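Local atomic coordinates of divalent-cation tolerance protein CutA (Thermotoga maritima, PDB entry 1VHF), a protein that probably contributes to resistance toward heavy metals and probably binds copper ions, as a homotrimeric member of the CutA family. Residues Cys31-Ile37 and Glu52-Lys58; Glu64-Tyr68 and Ala81-Leu85. One frame throughout, in Å; residues are numbered along the deposited sequence. Where two conformers were deposited one is given.

Interaction 1: Cys31-Ile37 and Glu52-Lys58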
ATOM      1  N   CYS A  31       8.162   5.298  -0.001  1.00  8.66           N
ATOM      2  CA  CYS A  31       7.354   6.058   0.936  1.00 10.31           C
ATOM      3  C   CYS A  31       5.909   5.557   0.886  1.00  9.03           C
ATOM      4  O   CYS A  31       5.590   4.766  -0.002  1.00  8.19           O
ATOM      5  CB  CYS A  31       7.359   7.535   0.538  1.00 13.04           C
ATOM      6  SG  CYS A  31       7.017   7.853  -1.180  1.00 14.66           S
ATOM      7  N   PHE A  32       5.120   6.016   1.832  1.00  8.51           N
ATOM      8  CA  PHE A  32       3.708   5.675   1.795  1.00  7.57           C
ATOM      9  C   PHE A  32       2.924   6.940   2.138  1.00  7.64           C
ATOM     10  O   PHE A  32       3.422   7.845   2.815  1.00  8.52           O
ATOM     11  CB  PHE A  32       3.333   4.553   2.786  1.00  9.80           C
ATOM     12  CG  PHE A  32       3.431   4.918   4.231  1.00  8.63           C
ATOM     13  CD1 PHE A  32       2.401   5.572   4.890  1.00 11.62           C
ATOM     14  CD2 PHE A  32       4.577   4.581   4.976  1.00  8.89           C
ATOM     15  CE1 PHE A  32       2.494   5.930   6.227  1.00 12.92           C
ATOM     16  CE2 PHE A  32       4.658   4.923   6.301  1.00  9.67           C
ATOM     17  CZ  PHE A  32       3.646   5.614   6.958  1.00 11.39           C
ATOM     18  N   ASN A  33       1.674   6.963   1.668  1.00  8.49           N
ATOM     19  CA  ASN A  33       0.704   8.017   1.999  1.00  8.31           C
ATOM     20  C   ASN A  33      -0.557   7.300   2.516  1.00  8.43           C
ATOM     21  O   ASN A  33      -1.086   6.463   1.774  1.00 11.45           O
ATOM     22  CB  ASN A  33       0.343   8.888   0.803  1.00  8.60           C
ATOM     23  CG  ASN A  33       1.415   9.822   0.324  1.00  9.42           C
ATOM     24  OD1 ASN A  33       1.223  10.460  -0.722  1.00 12.08           O
ATOM     25  ND2 ASN A  33       2.538  10.002   1.000  1.00  8.62           N
ATOM     26  N   ALA A  34      -1.008   7.572   3.736  1.00  7.96           N
ATOM     27  CA  ALA A  34      -2.185   6.856   4.258  1.00  7.26           C
ATOM     28  C   ALA A  34      -3.255   7.864   4.663  1.00  7.48           C
ATOM     29  O   ALA A  34      -2.967   9.012   5.026  1.00  7.40           O
ATOM     30  CB  ALA A  34      -1.770   6.010   5.465  1.00  8.11           C
ATOM     31  N   PHE A  35      -4.524   7.449   4.589  1.00  7.24           N
ATOM     32  CA  PHE A  35      -5.622   8.356   4.915  1.00  8.14           C
ATOM     33  C   PHE A  35      -6.875   7.569   5.325  1.00  8.21           C
ATOM     34  O   PHE A  35      -7.042   6.393   4.982  1.00  7.34           O
ATOM     35  CB  PHE A  35      -6.017   9.278   3.738  1.00  9.93           C
ATOM     36  CG  PHE A  35      -6.234   8.582   2.424  1.00  9.89           C
ATOM     37  CD1 PHE A  35      -5.161   8.158   1.643  1.00 11.08           C
ATOM     38  CD2 PHE A  35      -7.535   8.366   1.944  1.00  9.87           C
ATOM     39  CE1 PHE A  35      -5.338   7.498   0.453  1.00 11.52           C
ATOM     40  CE2 PHE A  35      -7.728   7.796   0.692  1.00 11.22           C
ATOM     41  CZ  PHE A  35      -6.648   7.328  -0.039  1.00 13.02           C
ATOM     42  N   GLU A  36      -7.688   8.187   6.166  1.00  8.87           N
ATOM     43  CA  GLU A  36      -8.883   7.518   6.683  1.00  9.77           C
ATOM     44  C   GLU A  36      -9.964   7.435   5.616  1.00  7.60           C
ATOM     45  O   GLU A  36     -10.196   8.391   4.843  1.00  9.53           O
ATOM     46  CB  GLU A  36      -9.407   8.260   7.936  1.00 13.14           C
ATOM     47  CG  GLU A  36     -10.359   7.378   8.734  1.00 16.81           C
ATOM     48  CD  GLU A  36     -10.914   8.108   9.959  1.00 24.85           C
ATOM     49  OE1 GLU A  36     -10.449   9.232  10.255  1.00 26.61           O
ATOM     50  OE2 GLU A  36     -11.823   7.497  10.563  1.00 26.50           O
ATOM     51  N   ILE A  37     -10.660   6.298   5.617  1.00  6.52           N
ATOM     52  CA  ILE A  37     -11.747   6.055   4.691  1.00  6.68           C
ATOM     53  C   ILE A  37     -12.954   5.431   5.369  1.00  6.73           C
ATOM     54  O   ILE A  37     -12.873   4.863   6.468  1.00  8.60           O
ATOM     55  CB  ILE A  37     -11.334   5.112   3.530  1.00  6.86           C
ATOM     56  CG1 ILE A  37     -10.818   3.781   4.054  1.00  6.67           C
ATOM     57  CG2 ILE A  37     -10.265   5.784   2.659  1.00 10.19           C
ATOM     58  CD1 ILE A  37     -10.772   2.724   2.959  1.00  9.52           C
ATOM     59  N   GLU A  52     -11.951   2.387   7.891  1.00  8.83           N
ATOM     60  CA  GLU A  52     -10.618   1.808   7.655  1.00  8.61           C
ATOM     61  C   GLU A  52      -9.632   2.909   7.294  1.00  8.16           C
ATOM     62  O   GLU A  52      -9.943   4.093   7.322  1.00  8.54           O
ATOM     63  CB  GLU A  52     -10.685   0.838   6.459  1.00  9.98           C
ATOM     64  CG  GLU A  52     -11.513  -0.428   6.675  1.00  9.26           C
ATOM     65  CD  GLU A  52     -11.484  -1.246   5.394  1.00 12.07           C
ATOM     66  OE1 GLU A  52     -12.238  -1.000   4.445  1.00 12.16           O
ATOM     67  OE2 GLU A  52     -10.477  -1.993   5.249  1.00 14.41           O
ATOM     68  N   TRP A  53      -8.355   2.491   7.134  1.00  8.30           N
ATOM     69  CA  TRP A  53      -7.320   3.398   6.638  1.00  8.85           C
ATOM     70  C   TRP A  53      -6.805   2.827   5.320  1.00  8.91           C
ATOM     71  O   TRP A  53      -6.509   1.639   5.238  1.00 11.46           O
ATOM     72  CB  TRP A  53      -6.129   3.585   7.605  1.00  9.30           C
ATOM     73  CG  TRP A  53      -6.470   4.667   8.612  1.00  8.28           C
ATOM     74  CD1 TRP A  53      -7.421   4.607   9.588  1.00 10.74           C
ATOM     75  CD2 TRP A  53      -5.907   5.964   8.697  1.00 10.54           C
ATOM     76  NE1 TRP A  53      -7.488   5.793  10.270  1.00 10.78           N
ATOM     77  CE2 TRP A  53      -6.539   6.646   9.759  1.00 12.00           C
ATOM     78  CE3 TRP A  53      -4.878   6.603   7.994  1.00 12.94           C
ATOM     79  CZ2 TRP A  53      -6.224   7.965  10.093  1.00 15.05           C
ATOM     80  CZ3 TRP A  53      -4.542   7.898   8.331  1.00 13.98           C
ATOM     81  CH2 TRP A  53      -5.220   8.561   9.384  1.00 15.15           C
ATOM     82  N   ALA A  54      -6.723   3.669   4.309  1.00  6.41           N
ATOM     83  CA  ALA A  54      -6.179   3.263   3.030  1.00  6.20           C
ATOM     84  C   ALA A  54      -4.715   3.744   3.004  1.00  7.96           C
ATOM     85  O   ALA A  54      -4.389   4.711   3.707  1.00  7.94           O
ATOM     86  CB  ALA A  54      -6.937   3.963   1.915  1.00  7.76           C
ATOM     87  N   ALA A  55      -3.934   3.086   2.166  1.00  6.62           N
ATOM     88  CA  ALA A  55      -2.575   3.561   1.980  1.00  7.39           C
ATOM     89  C   ALA A  55      -2.138   3.244   0.562  1.00  8.33           C
ATOM     90  O   ALA A  55      -2.532   2.279  -0.074  1.00  8.41           O
ATOM     91  CB  ALA A  55      -1.620   2.883   2.953  1.00  9.47           C
ATOM     92  N   ILE A  56      -1.298   4.166   0.082  1.00  8.30           N
ATOM     93  CA  ILE A  56      -0.649   4.021  -1.221  1.00  8.97           C
ATOM     94  C   ILE A  56       0.854   3.880  -0.891  1.00  8.42           C
ATOM     95  O   ILE A  56       1.418   4.730  -0.194  1.00  9.63           O
ATOM     96  CB  ILE A  56      -0.869   5.084  -2.264  1.00 13.80           C
ATOM     97  CG1 ILE A  56      -0.622   6.518  -1.860  1.00 17.02           C
ATOM     98  CG2 ILE A  56      -2.301   4.935  -2.867  1.00 14.89           C
ATOM     99  CD1 ILE A  56      -0.249   7.438  -3.022  1.00 20.96           C
ATOM    100  N   PHE A  57       1.435   2.855  -1.438  1.00  8.37           N
ATOM    101  CA  PHE A  57       2.871   2.525  -1.225  1.00  9.10           C
ATOM    102  C   PHE A  57       3.583   2.780  -2.551  1.00 11.95           C
ATOM    103  O   PHE A  57       3.171   2.183  -3.556  1.00 12.53           O
ATOM    104  CB  PHE A  57       2.987   1.051  -0.834  1.00  9.25           C
ATOM    105  CG  PHE A  57       2.270   0.727   0.444  1.00  9.61           C
ATOM    106  CD1 PHE A  57       2.746   1.171   1.657  1.00 10.97           C
ATOM    107  CD2 PHE A  57       1.102  -0.027   0.410  1.00 10.53           C
ATOM    108  CE1 PHE A  57       2.116   0.849   2.853  1.00 10.00           C
ATOM    109  CE2 PHE A  57       0.461  -0.358   1.593  1.00 11.13           C
ATOM    110  CZ  PHE A  57       0.959   0.085   2.804  1.00 10.05           C
ATOM    111  N   LYS A  58       4.554   3.674  -2.539  1.00 10.42           N
ATOM    112  CA  LYS A  58       5.249   3.994  -3.802  1.00  9.63           C
ATOM    113  C   LYS A  58       6.552   3.228  -3.899  1.00  9.30           C
ATOM    114  O   LYS A  58       7.356   3.205  -2.956  1.00  9.49           O
ATOM    115  CB  LYS A  58       5.565   5.518  -3.845  1.00 10.78           C
ATOM    116  CG  LYS A  58       4.240   6.290  -4.008  1.00 20.11           C
ATOM    117  CD  LYS A  58       4.398   7.770  -3.713  1.00 26.45           C
ATOM    118  CE  LYS A  58       3.925   8.015  -2.275  1.00 27.54           C
ATOM    119  NZ  LYS A  58       4.722   9.068  -1.624  1.00 29.56           N
TER
HETATM  120  O   HOH W   1       3.284  11.020  -2.402  1.00 21.48           O
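Ala54 O is gripped twice from the neighbouring strand: Phe35 N donates to it at 2.9 Å, and Ala34 CA brings up a weaker C-H contact at 3.1 Å. Similar bonds tie Cys31-Ile37 to Glu52-Lys58 in the antiparallel hairpin of the CutA sheet, each hydrogen-bonded pair followed by a non-hydrogen-bonded one.

On one face, Ala54 is small enough for its CB to sit over the Phe35 ring, 4.1 Å from the centroid. Phe35 CG lies between the backbone N and carbonyl carbon (chi1 49°), which tips the ring back toward the partner strand. Farther along, a water donates to Asn33 OD1 at 2.7 Å. The buried Glu52 carboxylate is held by hydroxyls of Tyr77, Thr9 and Ser39.

On the other face, Trp53 lays its indole flat over the backbone of Phe35 and Glu36, with Glu36 CA 4.0 Å from the five-membered ring centroid. Farther along this face, beyond Ala34 and Ala55, Phe32 CB packs against Phe57 CD1 at 3.6 Å, and both phenylalanines reach helix 13-25.

Backbone bonds thus hold the ladder, while small alanines let aromatic rings and the partner strand come close.

Interaction 2: Glu64-Tyr68 and Ala81-Leu85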
ATOM      1  N   GLU A  64       7.787  -4.831  -7.122  1.00 14.34           N
ATOM      2  CA  GLU A  64       6.376  -5.166  -6.966  1.00 12.28           C
ATOM      3  C   GLU A  64       6.101  -6.560  -6.404  1.00 12.89           C
ATOM      4  O   GLU A  64       5.247  -6.698  -5.504  1.00 12.35           O
ATOM      5  CB  GLU A  64       5.650  -5.031  -8.324  1.00 12.49           C
ATOM      6  CG  GLU A  64       4.136  -5.085  -8.250  1.00 14.55           C
ATOM      7  CD  GLU A  64       3.416  -5.086  -9.557  1.00 19.94           C
ATOM      8  OE1 GLU A  64       4.012  -5.375 -10.619  1.00 22.25           O
ATOM      9  OE2 GLU A  64       2.198  -4.765  -9.641  1.00 16.68           O
ATOM     10  N   LYS A  65       6.756  -7.571  -6.950  1.00 12.86           N
ATOM     11  CA  LYS A  65       6.535  -8.944  -6.479  1.00 13.99           C
ATOM     12  C   LYS A  65       6.886  -9.071  -5.005  1.00 12.86           C
ATOM     13  O   LYS A  65       6.049  -9.593  -4.244  1.00 13.35           O
ATOM     14  CB  LYS A  65       7.409  -9.899  -7.309  1.00 16.67           C
ATOM     15  N   GLU A  66       8.056  -8.585  -4.603  1.00 13.92           N
ATOM     16  CA  GLU A  66       8.473  -8.633  -3.208  1.00 13.54           C
ATOM     17  C   GLU A  66       7.538  -7.837  -2.300  1.00 13.41           C
ATOM     18  O   GLU A  66       7.265  -8.234  -1.168  1.00 14.13           O
ATOM     19  CB  GLU A  66       9.899  -8.115  -3.041  0.65 17.48           C
ATOM     20  CG  GLU A  66      10.943  -8.942  -3.811  0.65 24.09           C
ATOM     21  CD  GLU A  66      12.256  -8.152  -3.789  0.65 26.63           C
ATOM     22  OE1 GLU A  66      12.846  -8.095  -2.686  0.65 29.63           O
ATOM     23  OE2 GLU A  66      12.593  -7.527  -4.802  0.65 29.97           O
ATOM     24  N   LEU A  67       7.091  -6.672  -2.771  1.00 13.09           N
ATOM     25  CA  LEU A  67       6.156  -5.888  -1.942  1.00 11.67           C
ATOM     26  C   LEU A  67       4.854  -6.641  -1.801  1.00 11.65           C
ATOM     27  O   LEU A  67       4.288  -6.636  -0.697  1.00 11.86           O
ATOM     28  CB  LEU A  67       5.950  -4.513  -2.620  1.00 10.08           C
ATOM     29  CG  LEU A  67       4.811  -3.663  -2.034  1.00  9.08           C
ATOM     30  CD1 LEU A  67       5.080  -3.324  -0.553  1.00 10.85           C
ATOM     31  CD2 LEU A  67       4.738  -2.363  -2.827  1.00  9.98           C
ATOM     32  N   TYR A  68       4.295  -7.193  -2.889  1.00 11.40           N
ATOM     33  CA  TYR A  68       3.061  -7.958  -2.718  1.00 10.34           C
ATOM     34  C   TYR A  68       3.205  -9.066  -1.685  1.00 12.76           C
ATOM     35  O   TYR A  68       2.326  -9.274  -0.844  1.00 13.01           O
ATOM     36  CB  TYR A  68       2.537  -8.544  -4.026  1.00 10.80           C
ATOM     37  CG  TYR A  68       1.608  -7.670  -4.835  1.00 10.14           C
ATOM     38  CD1 TYR A  68       1.955  -6.401  -5.286  1.00 10.83           C
ATOM     39  CD2 TYR A  68       0.369  -8.191  -5.188  1.00 12.40           C
ATOM     40  CE1 TYR A  68       1.069  -5.677  -6.054  1.00 11.68           C
ATOM     41  CE2 TYR A  68      -0.528  -7.471  -5.978  1.00 13.05           C
ATOM     42  CZ  TYR A  68      -0.138  -6.214  -6.407  1.00 12.00           C
ATOM     43  OH  TYR A  68      -1.039  -5.480  -7.159  1.00 12.22           O
ATOM     44  N   ALA A  81      -7.290  -6.205   0.110  1.00  9.90           N
ATOM     45  CA  ALA A  81      -7.269  -5.537  -1.189  1.00  9.06           C
ATOM     46  C   ALA A  81      -5.795  -5.150  -1.439  1.00  8.82           C
ATOM     47  O   ALA A  81      -5.178  -4.432  -0.636  1.00 10.49           O
ATOM     48  CB  ALA A  81      -8.029  -4.215  -1.117  1.00 11.23           C
ATOM     49  N   ILE A  82      -5.180  -5.677  -2.467  1.00  8.49           N
ATOM     50  CA  ILE A  82      -3.852  -5.262  -2.882  1.00  8.98           C
ATOM     51  C   ILE A  82      -3.894  -5.131  -4.398  1.00 10.74           C
ATOM     52  O   ILE A  82      -4.258  -6.077  -5.093  1.00  9.85           O
ATOM     53  CB  ILE A  82      -2.722  -6.213  -2.480  1.00  9.86           C
ATOM     54  CG1 ILE A  82      -2.704  -6.497  -0.971  1.00 11.58           C
ATOM     55  CG2 ILE A  82      -1.391  -5.610  -2.917  1.00 11.55           C
ATOM     56  CD1 ILE A  82      -1.655  -7.556  -0.594  1.00 11.78           C
ATOM     57  N   PHE A  83      -3.679  -3.925  -4.917  1.00  9.72           N
ATOM     58  CA  PHE A  83      -3.689  -3.731  -6.376  1.00  8.75           C
ATOM     59  C   PHE A  83      -2.730  -2.606  -6.746  1.00  8.67           C
ATOM     60  O   PHE A  83      -2.321  -1.790  -5.944  1.00  9.40           O
ATOM     61  CB  PHE A  83      -5.075  -3.525  -6.935  1.00 10.28           C
ATOM     62  CG  PHE A  83      -5.888  -2.411  -6.357  1.00 11.04           C
ATOM     63  CD1 PHE A  83      -5.690  -1.114  -6.787  1.00 10.92           C
ATOM     64  CD2 PHE A  83      -6.858  -2.694  -5.397  1.00 13.87           C
ATOM     65  CE1 PHE A  83      -6.460  -0.079  -6.249  1.00 14.47           C
ATOM     66  CE2 PHE A  83      -7.622  -1.636  -4.875  1.00 13.69           C
ATOM     67  CZ  PHE A  83      -7.413  -0.356  -5.316  1.00 13.57           C
ATOM     68  N   THR A  84      -2.320  -2.626  -8.031  1.00  8.93           N
ATOM     69  CA  THR A  84      -1.334  -1.671  -8.513  1.00  9.20           C
ATOM     70  C   THR A  84      -1.871  -0.690  -9.540  1.00 11.36           C
ATOM     71  O   THR A  84      -2.541  -1.100 -10.477  1.00 10.34           O
ATOM     72  CB  THR A  84      -0.228  -2.483  -9.249  1.00  9.81           C
ATOM     73  OG1 THR A  84       0.340  -3.401  -8.280  1.00 11.56           O
ATOM     74  CG2 THR A  84       0.912  -1.557  -9.638  1.00 11.55           C
ATOM     75  N   LEU A  85      -1.557   0.568  -9.309  1.00 11.94           N
ATOM     76  CA  LEU A  85      -1.901   1.607 -10.272  1.00 13.76           C
ATOM     77  C   LEU A  85      -0.592   2.031 -10.956  1.00 15.85           C
ATOM     78  O   LEU A  85       0.446   2.150 -10.318  1.00 17.94           O
ATOM     79  CB  LEU A  85      -2.496   2.835  -9.581  1.00 16.02           C
ATOM     80  CG  LEU A  85      -3.805   2.654  -8.833  0.50 20.70           C
ATOM     81  CD1 LEU A  85      -3.605   1.953  -7.510  0.50 22.38           C
ATOM     82  CD2 LEU A  85      -4.542   3.964  -8.667  0.50 21.66           C
TER
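Two hydrogen bonds meet at the hydroxyl of Thr84. It donates through OG1 to Glu64 OE2 at 2.7 Å and accepts from Tyr68 OH, also 2.7 Å from Thr84 OG1, so both of its roles are used and its rotation is probably fixed. The carboxylate accepts this hydrogen bond on the anti lone pair of OE2, and the threonine oxygen lies at the edge of the tyrosine ring, in its plane. Glu64 spans the gap because its chain is extended, with CG anti to the backbone N (chi1 -169°). The helical bond from Tyr68 N to Glu64 O, at 2.8 Å, sets the two side chains one turn apart, ready to converge.

These residues join helix 64-74 to strand 82-86, the second helix and last strand of the ferredoxin-like βαββαβ fold. Ile82 and Thr84, two residues apart, direct their side chains toward the helix, while Phe83 turns the other way and meets the ring of Tyr7.

The apolar part is a CH-pi contact. Ile82 CG2 sits over the centre of the Tyr68 ring, 3.7 Å from its centroid and 11° off the normal, with the branched isoleucine offering a methyl where a flat face needs covering.

Interaction 1 pairs strands on one side of the CutA sheet, while interaction 2 fastens a helix to the strand that is outermost within the chain on the other. Their centres lie 13 Å apart and their nearest atoms about 4 Å, without touching. Strand 3-10 runs between them: its Val6 and Ser8 bond through the backbone to Phe57 and Ala55, and its Tyr7 and Leu5 to Phe83 and Leu85. On the face of the sheet away from helices 13-25 and 64-74, Tyr7 meets both Ala54 and Phe83; on the other face the two helices cover Phe57 and Ile82 respectively. Along the chain, strand 46-60 leads into helix 64-74. No metal ion takes part in either contact.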